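Local coordinates for acetyl-CoA acetyltransferase (Bacillus anthracis, PDB 3SS6), which probably catalyses the reversible condensation of two acetyl-CoA molecules into acetoacetyl-CoA, the reaction of thiolases of its class, at residues Ile277-Ser281 with Lys304-Ser308; Val27-Ala33 with Val118-Ser123; Gly21-Lys25 with Phe215-Glu219; Glu53-Gly57 with Thr68-Ala73. All blocks are in the same frame, centred on the assembly; numbering follows the deposited sequence.

Contact 1: residues Ile277-Ser281 with Lys304-Ser308; sequences IVGYS and KVDWS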
loop_
_atom_site.group_PDB
_atom_site.type_symbol
_atom_site.label_atom_id
_atom_site.label_comp_id
_atom_site.label_asym_id
_atom_site.label_seq_id
_atom_site.Cartn_x
_atom_site.Cartn_y
_atom_site.Cartn_z
ATOM N N ILE A 277 -13.947 39.734 -20.950
ATOM C CA ILE A 277 -14.869 38.611 -20.994
ATOM C C ILE A 277 -16.257 39.144 -21.333
ATOM O O ILE A 277 -16.759 40.057 -20.666
ATOM C CB ILE A 277 -14.885 37.846 -19.656
ATOM C CG1 ILE A 277 -13.545 37.135 -19.453
ATOM C CG2 ILE A 277 -16.013 36.811 -19.658
ATOM C CD1 ILE A 277 -13.331 36.545 -18.054
ATOM N N VAL A 278 -16.876 38.613 -22.385
ATOM C CA VAL A 278 -18.232 39.058 -22.713
ATOM C C VAL A 278 -19.342 38.083 -22.320
ATOM O O VAL A 278 -20.506 38.470 -22.287
ATOM C CB VAL A 278 -18.388 39.468 -24.195
ATOM C CG1 VAL A 278 -17.487 40.667 -24.514
ATOM C CG2 VAL A 278 -18.090 38.312 -25.108
ATOM N N GLY A 279 -18.987 36.834 -22.016
ATOM C CA GLY A 279 -19.981 35.858 -21.592
ATOM C C GLY A 279 -19.398 34.485 -21.337
ATOM O O GLY A 279 -18.253 34.218 -21.668
ATOM N N TYR A 280 -20.192 33.618 -20.719
ATOM C CA TYR A 280 -19.794 32.234 -20.493
ATOM C C TYR A 280 -21.037 31.400 -20.301
ATOM O O TYR A 280 -22.093 31.928 -19.927
ATOM C CB TYR A 280 -18.849 32.096 -19.279
ATOM C CG TYR A 280 -19.261 32.936 -18.088
ATOM C CD1 TYR A 280 -20.197 32.471 -17.168
ATOM C CD2 TYR A 280 -18.728 34.207 -17.894
ATOM C CE1 TYR A 280 -20.582 33.249 -16.093
ATOM C CE2 TYR A 280 -19.106 34.987 -16.822
ATOM C CZ TYR A 280 -20.035 34.500 -15.919
ATOM O OH TYR A 280 -20.436 35.268 -14.847
ATOM N N SER A 281 -20.929 30.100 -20.567
ATOM C CA SER A 281 -22.092 29.231 -20.496
ATOM C C SER A 281 -21.715 27.799 -20.124
ATOM O O SER A 281 -20.587 27.359 -20.356
ATOM C CB SER A 281 -22.821 29.241 -21.835
ATOM O OG SER A 281 -21.926 28.872 -22.864
ATOM N N LYS A 304 -26.696 34.172 -25.598
ATOM C CA LYS A 304 -26.526 35.117 -24.502
ATOM C C LYS A 304 -25.753 36.365 -24.908
ATOM O O LYS A 304 -26.100 37.466 -24.496
ATOM C CB LYS A 304 -25.829 34.439 -23.314
ATOM C CG LYS A 304 -26.767 33.683 -22.384
ATOM C CD LYS A 304 -26.094 32.450 -21.781
ATOM C CE LYS A 304 -24.683 32.751 -21.292
ATOM N NZ LYS A 304 -24.674 33.695 -20.142
ATOM N N VAL A 305 -24.706 36.196 -25.710
ATOM C CA VAL A 305 -23.856 37.320 -26.091
ATOM C C VAL A 305 -24.259 37.931 -27.424
ATOM O O VAL A 305 -23.684 38.930 -27.855
ATOM C CB VAL A 305 -22.359 36.933 -26.141
ATOM C CG1 VAL A 305 -21.928 36.331 -24.814
ATOM C CG2 VAL A 305 -22.087 35.976 -27.284
ATOM N N ASP A 306 -25.248 37.325 -28.069
ATOM C CA ASP A 306 -25.790 37.849 -29.311
ATOM C C ASP A 306 -24.730 37.851 -30.411
ATOM O O ASP A 306 -24.600 38.819 -31.169
ATOM C CB ASP A 306 -26.364 39.254 -29.094
ATOM C CG ASP A 306 -27.167 39.747 -30.282
ATOM O OD1 ASP A 306 -27.676 38.903 -31.053
ATOM O OD2 ASP A 306 -27.291 40.982 -30.438
ATOM N N TRP A 307 -23.966 36.765 -30.477
ATOM C CA TRP A 307 -23.055 36.528 -31.590
ATOM C C TRP A 307 -23.624 35.426 -32.462
ATOM O O TRP A 307 -24.313 34.527 -31.974
ATOM C CB TRP A 307 -21.694 36.032 -31.111
ATOM C CG TRP A 307 -20.815 37.007 -30.417
ATOM C CD1 TRP A 307 -21.088 38.312 -30.113
ATOM C CD2 TRP A 307 -19.490 36.748 -29.933
ATOM N NE1 TRP A 307 -20.009 38.878 -29.467
ATOM C CE2 TRP A 307 -19.019 37.937 -29.345
ATOM C CE3 TRP A 307 -18.657 35.620 -29.942
ATOM C CZ2 TRP A 307 -17.756 38.033 -28.769
ATOM C CZ3 TRP A 307 -17.400 35.719 -29.359
ATOM C CH2 TRP A 307 -16.968 36.913 -28.779
ATOM N N SER A 308 -23.314 35.483 -33.750
ATOM C CA SER A 308 -23.469 34.319 -34.598
ATOM C C SER A 308 -22.173 33.538 -34.449
ATOM O O SER A 308 -21.140 34.094 -34.074
ATOM C CB SER A 308 -23.664 34.723 -36.055
ATOM O OG SER A 308 -22.458 35.238 -36.596
HETATM O O HOH W 1 -22.615 35.119 -19.735
#
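Val-278 lays its CG2 methyl against the indole of Trp-307, 3.7 Å from CZ2, while the same methyl lies 4.3 Å from Val-305 CG1. This small apolar patch joins the first strand of the C-terminal thiolase half, 275-284, to the end of the helix that follows it, 294-305, and to the turn beyond. The chain leaves the helix at Asp-306, whose positive phi helps swing Trp-307 back toward the sheet, where it also meets Lys-374 and Ile-376 of strand 374-381.

The strand is not regular here. Val-278 and Gly-279 both face Phe-390 of strand 385-393, a classic beta bulge, and Val-305 packs against the bulged backbone: its CG1 sits 3.6 Å from Val-278 O and 3.8 Å from Gly-279 CA. A beta carbon on Gly-279 would fall only 2.4 Å from that CG1, so a side chain at this position would collide with the helix end. Past the bulge, Tyr-280 directs its CA-to-CB bond away from the helix; its ring meets Met-99 and Met-103 of helix 93-107, and its OH is hydrogen-bonded to Gln-106. The backbone of Tyr-280 still serves this contact. Lys-304 curls across to the strand, bringing its CE to 3.0 Å from Tyr-280 O, and water 1 accepts hydrogen bonds from both Tyr-280 N, at 3.0 Å, and Lys-304 NZ, at 2.5 Å.

Contact 2: residues Val27-Ala33 with Val118-Ser123; sequences VTPVELA and VEAMSS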
loop_
_atom_site.group_PDB
_atom_site.type_symbol
_atom_site.label_atom_id
_atom_site.label_comp_id
_atom_site.label_asym_id
_atom_site.label_seq_id
_atom_site.Cartn_x
_atom_site.Cartn_y
_atom_site.Cartn_z
ATOM N N VAL A 27 7.133 17.191 -9.775
ATOM C CA VAL A 27 6.626 18.484 -9.336
ATOM C C VAL A 27 5.184 18.308 -8.870
ATOM O O VAL A 27 4.395 17.656 -9.564
ATOM C CB VAL A 27 6.700 19.513 -10.474
ATOM C CG1 VAL A 27 6.158 20.857 -10.038
ATOM C CG2 VAL A 27 8.157 19.662 -10.951
ATOM N N THR A 28 4.843 18.887 -7.713
ATOM C CA THR A 28 3.469 18.819 -7.211
ATOM C C THR A 28 2.615 19.933 -7.822
ATOM O O THR A 28 3.147 20.872 -8.425
ATOM C CB THR A 28 3.384 18.955 -5.671
ATOM O OG1 THR A 28 3.655 20.309 -5.282
ATOM C CG2 THR A 28 4.353 18.004 -4.977
ATOM N N PRO A 29 1.283 19.837 -7.667
ATOM C CA PRO A 29 0.462 20.900 -8.261
ATOM C C PRO A 29 0.771 22.279 -7.687
ATOM O O PRO A 29 0.802 23.253 -8.442
ATOM C CB PRO A 29 -0.977 20.468 -7.920
ATOM C CG PRO A 29 -0.906 18.965 -7.815
ATOM C CD PRO A 29 0.462 18.722 -7.151
ATOM N N VAL A 30 0.970 22.381 -6.378
ATOM C CA VAL A 30 1.323 23.679 -5.794
ATOM C C VAL A 30 2.643 24.189 -6.364
ATOM O O VAL A 30 2.746 25.350 -6.748
ATOM C CB VAL A 30 1.370 23.626 -4.250
ATOM C CG1 VAL A 30 2.075 24.868 -3.675
ATOM C CG2 VAL A 30 -0.052 23.500 -3.690
ATOM N N GLU A 31 3.632 23.307 -6.473
ATOM C CA GLU A 31 4.933 23.715 -7.002
ATOM C C GLU A 31 4.833 24.216 -8.433
ATOM O O GLU A 31 5.549 25.139 -8.830
ATOM C CB GLU A 31 5.926 22.560 -6.908
ATOM C CG GLU A 31 6.261 22.220 -5.468
ATOM C CD GLU A 31 7.083 20.959 -5.338
ATOM O OE1 GLU A 31 7.109 20.159 -6.291
ATOM O OE2 GLU A 31 7.693 20.759 -4.268
ATOM N N LEU A 32 3.920 23.619 -9.190
ATOM C CA LEU A 32 3.781 23.923 -10.611
ATOM C C LEU A 32 3.007 25.230 -10.793
ATOM O O LEU A 32 3.238 25.978 -11.738
ATOM C CB LEU A 32 3.079 22.759 -11.317
ATOM C CG LEU A 32 2.861 22.854 -12.833
ATOM C CD1 LEU A 32 4.156 23.284 -13.538
ATOM C CD2 LEU A 32 2.373 21.492 -13.360
ATOM N N ALA A 33 2.100 25.508 -9.858
ATOM C CA ALA A 33 1.312 26.747 -9.919
ATOM C C ALA A 33 2.120 27.958 -9.500
ATOM O O ALA A 33 1.973 29.026 -10.085
ATOM C CB ALA A 33 0.057 26.638 -9.053
ATOM N N VAL A 118 -4.456 23.993 -12.769
ATOM C CA VAL A 118 -3.218 23.236 -12.672
ATOM C C VAL A 118 -3.540 21.748 -12.648
ATOM O O VAL A 118 -4.598 21.328 -12.157
ATOM C CB VAL A 118 -2.407 23.635 -11.410
ATOM C CG1 VAL A 118 -3.235 23.390 -10.142
ATOM C CG2 VAL A 118 -1.069 22.847 -11.331
ATOM N N GLU A 119 -2.636 20.949 -13.203
ATOM C CA GLU A 119 -2.692 19.505 -13.009
ATOM C C GLU A 119 -1.285 18.982 -13.065
ATOM O O GLU A 119 -0.522 19.316 -13.986
ATOM C CB GLU A 119 -3.535 18.800 -14.084
ATOM C CG GLU A 119 -4.126 17.446 -13.596
ATOM C CD GLU A 119 -5.271 17.670 -12.595
ATOM O OE1 GLU A 119 -6.219 18.416 -12.923
ATOM O OE2 GLU A 119 -5.210 17.135 -11.471
ATOM N N ALA A 120 -0.942 18.175 -12.071
ATOM C CA ALA A 120 0.339 17.483 -12.031
ATOM C C ALA A 120 -0.012 16.004 -12.053
ATOM O O ALA A 120 -0.129 15.355 -11.006
ATOM C CB ALA A 120 1.110 17.849 -10.770
ATOM N N MET A 121 -0.229 15.476 -13.251
ATOM C CA MET A 121 -0.705 14.101 -13.363
ATOM C C MET A 121 0.422 13.128 -13.019
ATOM O O MET A 121 0.181 12.129 -12.354
ATOM C CB MET A 121 -1.306 13.847 -14.750
ATOM C CG MET A 121 -2.483 14.789 -15.016
ATOM S SD MET A 121 -3.351 14.585 -16.592
ATOM C CE MET A 121 -4.378 13.143 -16.233
ATOM N N SER A 122 1.649 13.445 -13.443
ATOM C CA SER A 122 2.797 12.568 -13.228
ATOM C C SER A 122 3.060 12.271 -11.754
ATOM O O SER A 122 3.539 11.190 -11.412
ATOM C CB SER A 122 4.069 13.162 -13.836
ATOM O OG SER A 122 3.974 13.336 -15.245
ATOM N N SER A 123 2.792 13.241 -10.882
ATOM C CA SER A 123 3.095 13.081 -9.450
ATOM C C SER A 123 1.871 12.661 -8.633
ATOM O O SER A 123 1.916 12.591 -7.389
ATOM C CB SER A 123 3.693 14.382 -8.892
ATOM O OG SER A 123 2.776 15.458 -9.061
HETATM O O HOH W 2 3.543 16.130 -12.161
#
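Helix 29-33 crosses strand 118-120 at 129° between their N-to-C directions, the two short axes approaching to 7.6 Å, and the nearest CA atoms are those of Pro-29 and Ala-120, 5.1 Å apart. This is helix-on-sheet packing in the N-terminal half of the thiolase fold: helix 29-43 connects strands 7-19 and 53-57, and its first turn is laid against strand 112-120.

A capping box starts the helix. Thr-28 OG1 accepts from Glu-31 N at 3.2 Å, and Glu-31 OE1 accepts from Thr-28 N at 3.0 Å; Glu-65 also hydrogen-bonds the threonine hydroxyl. Beside this cap, Pro-29 and Leu-32 meet the strand. Pro-29 CG meets Ala-120 CB at 3.7 Å, and Val-118 CG2 reaches Leu-32 CB at 4.1 Å and Pro-29 O at 3.5 Å. The small alanine lets the proline ring lie close to the strand.

Beyond the strand the chain turns back toward the helix start. There Ser-123 OG donates a 2.8 Å hydrogen bond to Val-27 O, and water 2 donates to that same oxygen at 3.1 Å.

Contact 3: residues Gly21-Lys25 with Phe215-Glu219; sequences GGALK and FSKDE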
loop_
_atom_site.group_PDB
_atom_site.type_symbol
_atom_site.label_atom_id
_atom_site.label_comp_id
_atom_site.label_asym_id
_atom_site.label_seq_id
_atom_site.Cartn_x
_atom_site.Cartn_y
_atom_site.Cartn_z
ATOM N N GLY A 21 5.396 11.555 -16.870
ATOM C CA GLY A 21 6.698 11.046 -16.479
ATOM C C GLY A 21 7.840 11.843 -17.084
ATOM O O GLY A 21 8.996 11.409 -17.041
ATOM N N GLY A 22 7.513 13.012 -17.633
ATOM C CA GLY A 22 8.492 13.861 -18.308
ATOM C C GLY A 22 9.151 14.895 -17.403
ATOM O O GLY A 22 9.506 14.605 -16.260
ATOM N N ALA A 23 9.313 16.110 -17.923
ATOM C CA ALA A 23 10.077 17.148 -17.233
ATOM C C ALA A 23 9.510 17.497 -15.866
ATOM O O ALA A 23 10.260 17.857 -14.953
ATOM C CB ALA A 23 10.163 18.414 -18.109
ATOM N N LEU A 24 8.187 17.399 -15.727
ATOM C CA LEU A 24 7.511 17.778 -14.483
ATOM C C LEU A 24 7.127 16.567 -13.623
ATOM O O LEU A 24 6.286 16.665 -12.723
ATOM C CB LEU A 24 6.274 18.652 -14.792
ATOM C CG LEU A 24 6.583 19.934 -15.565
ATOM C CD1 LEU A 24 5.295 20.621 -16.066
ATOM C CD2 LEU A 24 7.434 20.883 -14.691
ATOM N N LYS A 25 7.779 15.432 -13.883
ATOM C CA LYS A 25 7.553 14.191 -13.146
ATOM C C LYS A 25 7.473 14.376 -11.639
ATOM O O LYS A 25 6.587 13.823 -10.989
ATOM C CB LYS A 25 8.686 13.203 -13.455
ATOM C CG LYS A 25 8.543 11.843 -12.797
ATOM C CD LYS A 25 9.785 11.024 -13.144
ATOM C CE LYS A 25 9.508 9.542 -13.197
ATOM N NZ LYS A 25 10.731 8.799 -13.623
ATOM N N PHE A 215 12.718 24.058 -17.587
ATOM C CA PHE A 215 11.762 23.529 -18.546
ATOM C C PHE A 215 11.011 24.689 -19.189
ATOM O O PHE A 215 10.264 25.396 -18.513
ATOM C CB PHE A 215 10.788 22.620 -17.784
ATOM C CG PHE A 215 9.702 22.030 -18.630
ATOM C CD1 PHE A 215 10.003 21.309 -19.780
ATOM C CD2 PHE A 215 8.372 22.161 -18.249
ATOM C CE1 PHE A 215 8.993 20.748 -20.550
ATOM C CE2 PHE A 215 7.358 21.594 -18.997
ATOM C CZ PHE A 215 7.665 20.894 -20.165
ATOM N N SER A 216 11.206 24.879 -20.495
ATOM C CA SER A 216 10.717 26.088 -21.142
ATOM C C SER A 216 9.929 25.838 -22.429
ATOM O O SER A 216 9.376 26.785 -22.993
ATOM C CB SER A 216 11.878 27.059 -21.403
ATOM O OG SER A 216 12.800 26.492 -22.311
ATOM N N LYS A 217 9.866 24.584 -22.880
ATOM C CA LYS A 217 9.193 24.259 -24.138
ATOM C C LYS A 217 8.242 23.072 -23.992
ATOM O O LYS A 217 8.580 22.068 -23.360
ATOM C CB LYS A 217 10.213 23.942 -25.232
ATOM C CG LYS A 217 11.354 24.954 -25.329
ATOM C CD LYS A 217 10.902 26.280 -25.925
ATOM C CE LYS A 217 10.611 26.140 -27.415
ATOM N NZ LYS A 217 10.367 27.446 -28.097
ATOM N N ASP A 218 7.066 23.193 -24.599
ATOM C CA ASP A 218 6.076 22.114 -24.608
ATOM C C ASP A 218 6.717 20.834 -25.132
ATOM O O ASP A 218 7.383 20.847 -26.176
ATOM C CB ASP A 218 4.901 22.510 -25.508
ATOM C CG ASP A 218 4.144 23.723 -24.984
ATOM O OD1 ASP A 218 3.718 23.706 -23.803
ATOM O OD2 ASP A 218 3.966 24.691 -25.760
ATOM N N GLU A 219 6.531 19.721 -24.428
ATOM C CA GLU A 219 7.269 18.534 -24.837
ATOM C C GLU A 219 6.411 17.425 -25.446
ATOM O O GLU A 219 6.950 16.408 -25.895
ATOM C CB GLU A 219 8.204 18.016 -23.727
ATOM C CG GLU A 219 7.490 17.613 -22.482
ATOM C CD GLU A 219 8.391 17.006 -21.396
ATOM O OE1 GLU A 219 9.622 16.835 -21.560
ATOM O OE2 GLU A 219 7.834 16.677 -20.349
#
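This is a loop-to-loop contact, part polar and part aromatic, between the connection leading from strand 7-19 to helix 29-43 and the chain leaving strand 212-215. That strand pairs with 204-207 in a small hairpin within the long excursion between strands 112-120 and 252-262, the region known in thiolases as the loop domain. The contact therefore ties this excursion to the N-terminal core.

On the core side, Gly-22 to Lys-25 form a type I beta turn, closed by Lys-25 N to Gly-22 O at 3.1 Å. The turn puts Ala-23 over the Phe-215 ring: its CB stands 3.6 Å from the ring centroid and 22° off the normal, a CH-pi contact on the face. Leu-24 reaches the same ring with CD1, 3.7 Å from Phe-215 CE2, and continues onto Ile-204 and Ile-206 of the hairpin.

Glu-219 supplies the polar half. Gly-22 matters because a beta carbon there would lie just 2.3 Å from the carboxylate oxygen OE2; without one, Glu-219 OE2 comes to 3.5 Å from Gly-22 CA. Nearby, Asp-218 forms a salt bridge with Arg-14, which also ties this segment to strand 7-19. Glu-219 OE2 accepts from both Thr-19 N and, across this contact, Ala-23 N, the latter at 2.9 Å and nearly straight at 170°.

Contact 4: residues Glu53-Gly57 with Thr68-Ala73; sequences EVILG and TARTAA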
loop_
_atom_site.group_PDB
_atom_site.type_symbol
_atom_site.label_atom_id
_atom_site.label_comp_id
_atom_site.label_asym_id
_atom_site.label_seq_id
_atom_site.Cartn_x
_atom_site.Cartn_y
_atom_site.Cartn_z
ATOM N N GLU A 53 -8.227 37.384 -4.398
ATOM C CA GLU A 53 -8.511 35.956 -4.360
ATOM C C GLU A 53 -7.690 35.260 -5.438
ATOM O O GLU A 53 -7.457 35.829 -6.500
ATOM C CB GLU A 53 -9.992 35.733 -4.675
ATOM C CG GLU A 53 -10.514 34.330 -4.447
ATOM C CD GLU A 53 -11.125 34.178 -3.072
ATOM O OE1 GLU A 53 -12.323 34.494 -2.903
ATOM O OE2 GLU A 53 -10.396 33.745 -2.165
ATOM N N VAL A 54 -7.253 34.038 -5.148
ATOM C CA VAL A 54 -6.688 33.141 -6.158
ATOM C C VAL A 54 -7.676 31.994 -6.303
ATOM O O VAL A 54 -8.059 31.389 -5.312
ATOM C CB VAL A 54 -5.327 32.572 -5.715
ATOM C CG1 VAL A 54 -4.846 31.483 -6.674
ATOM C CG2 VAL A 54 -4.292 33.717 -5.613
ATOM N N ILE A 55 -8.117 31.713 -7.525
ATOM C CA ILE A 55 -9.053 30.608 -7.743
ATOM C C ILE A 55 -8.447 29.658 -8.759
ATOM O O ILE A 55 -8.117 30.070 -9.871
ATOM C CB ILE A 55 -10.407 31.117 -8.284
ATOM C CG1 ILE A 55 -10.918 32.259 -7.411
ATOM C CG2 ILE A 55 -11.437 29.964 -8.328
ATOM C CD1 ILE A 55 -12.263 32.815 -7.881
ATOM N N LEU A 56 -8.257 28.398 -8.374
ATOM C CA LEU A 56 -7.658 27.415 -9.277
ATOM C C LEU A 56 -8.568 26.226 -9.533
ATOM O O LEU A 56 -9.153 25.659 -8.594
ATOM C CB LEU A 56 -6.337 26.874 -8.706
ATOM C CG LEU A 56 -5.165 27.849 -8.586
ATOM C CD1 LEU A 56 -3.948 27.097 -8.067
ATOM C CD2 LEU A 56 -4.880 28.461 -9.947
ATOM N N GLY A 57 -8.593 25.772 -10.779
ATOM C CA GLY A 57 -9.316 24.570 -11.140
ATOM C C GLY A 57 -8.296 23.449 -10.964
ATOM O O GLY A 57 -7.153 23.591 -11.381
ATOM N N THR A 68 -5.630 23.782 -2.960
ATOM C CA THR A 68 -4.498 24.087 -3.776
ATOM C C THR A 68 -4.264 25.559 -4.013
ATOM O O THR A 68 -3.168 26.001 -4.009
ATOM C CB THR A 68 -4.668 23.463 -5.189
ATOM O OG1 THR A 68 -5.185 22.161 -5.088
ATOM C CG2 THR A 68 -3.362 23.468 -5.989
ATOM N N ALA A 69 -5.349 26.282 -4.205
ATOM C CA ALA A 69 -5.269 27.719 -4.486
ATOM C C ALA A 69 -4.668 28.527 -3.327
ATOM O O ALA A 69 -3.747 29.323 -3.521
ATOM C CB ALA A 69 -6.655 28.249 -4.839
ATOM N N ARG A 70 -5.191 28.321 -2.122
ATOM C CA ARG A 70 -4.687 29.049 -0.963
ATOM C C ARG A 70 -3.257 28.632 -0.685
ATOM O O ARG A 70 -2.405 29.471 -0.368
ATOM C CB ARG A 70 -5.566 28.786 0.266
ATOM C CG ARG A 70 -4.952 29.252 1.586
ATOM C CD ARG A 70 -4.721 30.765 1.643
ATOM N NE ARG A 70 -4.441 31.156 3.030
ATOM C CZ ARG A 70 -4.280 32.409 3.449
ATOM N NH1 ARG A 70 -4.383 33.419 2.593
ATOM N NH2 ARG A 70 -4.032 32.651 4.737
ATOM N N THR A 71 -2.992 27.332 -0.797
ATOM C CA THR A 71 -1.658 26.835 -0.519
ATOM C C THR A 71 -0.656 27.424 -1.519
ATOM O O THR A 71 0.425 27.844 -1.133
ATOM C CB THR A 71 -1.615 25.302 -0.508
ATOM O OG1 THR A 71 -2.528 24.805 0.483
ATOM C CG2 THR A 71 -0.214 24.808 -0.170
ATOM N N ALA A 72 -1.022 27.473 -2.795
ATOM C CA ALA A 72 -0.108 28.017 -3.801
ATOM C C ALA A 72 0.088 29.524 -3.611
ATOM O O ALA A 72 1.188 30.050 -3.820
ATOM C CB ALA A 72 -0.613 27.708 -5.211
ATOM N N ALA A 73 -0.971 30.224 -3.209
ATOM C CA ALA A 73 -0.844 31.660 -2.951
ATOM C C ALA A 73 0.206 31.909 -1.861
ATOM O O ALA A 73 1.090 32.774 -1.999
ATOM C CB ALA A 73 -2.198 32.253 -2.537
#
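Ala-69 is the small bump that makes this packing close. Its CB drops between the two larger side chains that strand 53-57 raises toward the helix, lying 4.1 Å from Val-54 CG1 and 4.1 Å from Leu-56 CG, and it settles onto the backbone beneath them, 3.5 Å from Val-54 O. The strand answers with bumps of its own. Leu-56 pushes CD1 into a hollow of the helix surface walled by Thr-68 CG2 at 4.2 Å, Ala-69 CA at 3.9 Å and Ala-72 CB at 4.4 Å. One helical turn on from Ala-69, Ala-73 CB receives Val-54 CG2 at 4.0 Å.

Three alanines on this side of the helix keep it shallow, so its axis comes to 7.3 Å from that of the strand, with the two running at 127°. No hydrogen bond crosses the interface: shape and apolar contact do the work. Thr-68 turns its hydroxyl to His-58 instead.

Alternation along the strand sends Ile-55 away from this helix, to Tyr-85 and Ile-87. The whole forms the first two elements of a beta-alpha-beta unit, strand 53-57, helix 68-75 and strand 83-88, whose strands are parallel neighbours in the thiolase sheet. Helix 29-43 packs alongside, with Ala-33 and Leu-37 on Ala-72, while strand 112-120 pairs with the other edge of strand 53-57.

How the contacts relate
Contacts 2, 3 and 4 build one continuous region of the N-terminal half. Contacts 2 and 3, with centres about 11 Å apart, meet where Ser-122 OG lies 2.8 Å from Gly-21 N; contacts 2 and 4, about 13 Å apart, share the sheet through neighbouring strands 112-120 and 53-57 and pack Val-30 against helix 68-75. Contact 1 belongs to the C-terminal half, its centre about 32 Å from that of contact 2, yet its strand joins the same sheet. Potassium lies about 6 Å from the Ile-55 side chain and about 9 Å from that of Tyr-280. Strand 83-88, partner of contact 4, leads toward Cys-91, seen here as S-hydroxycysteine and probably the nucleophile, as in other thiolases.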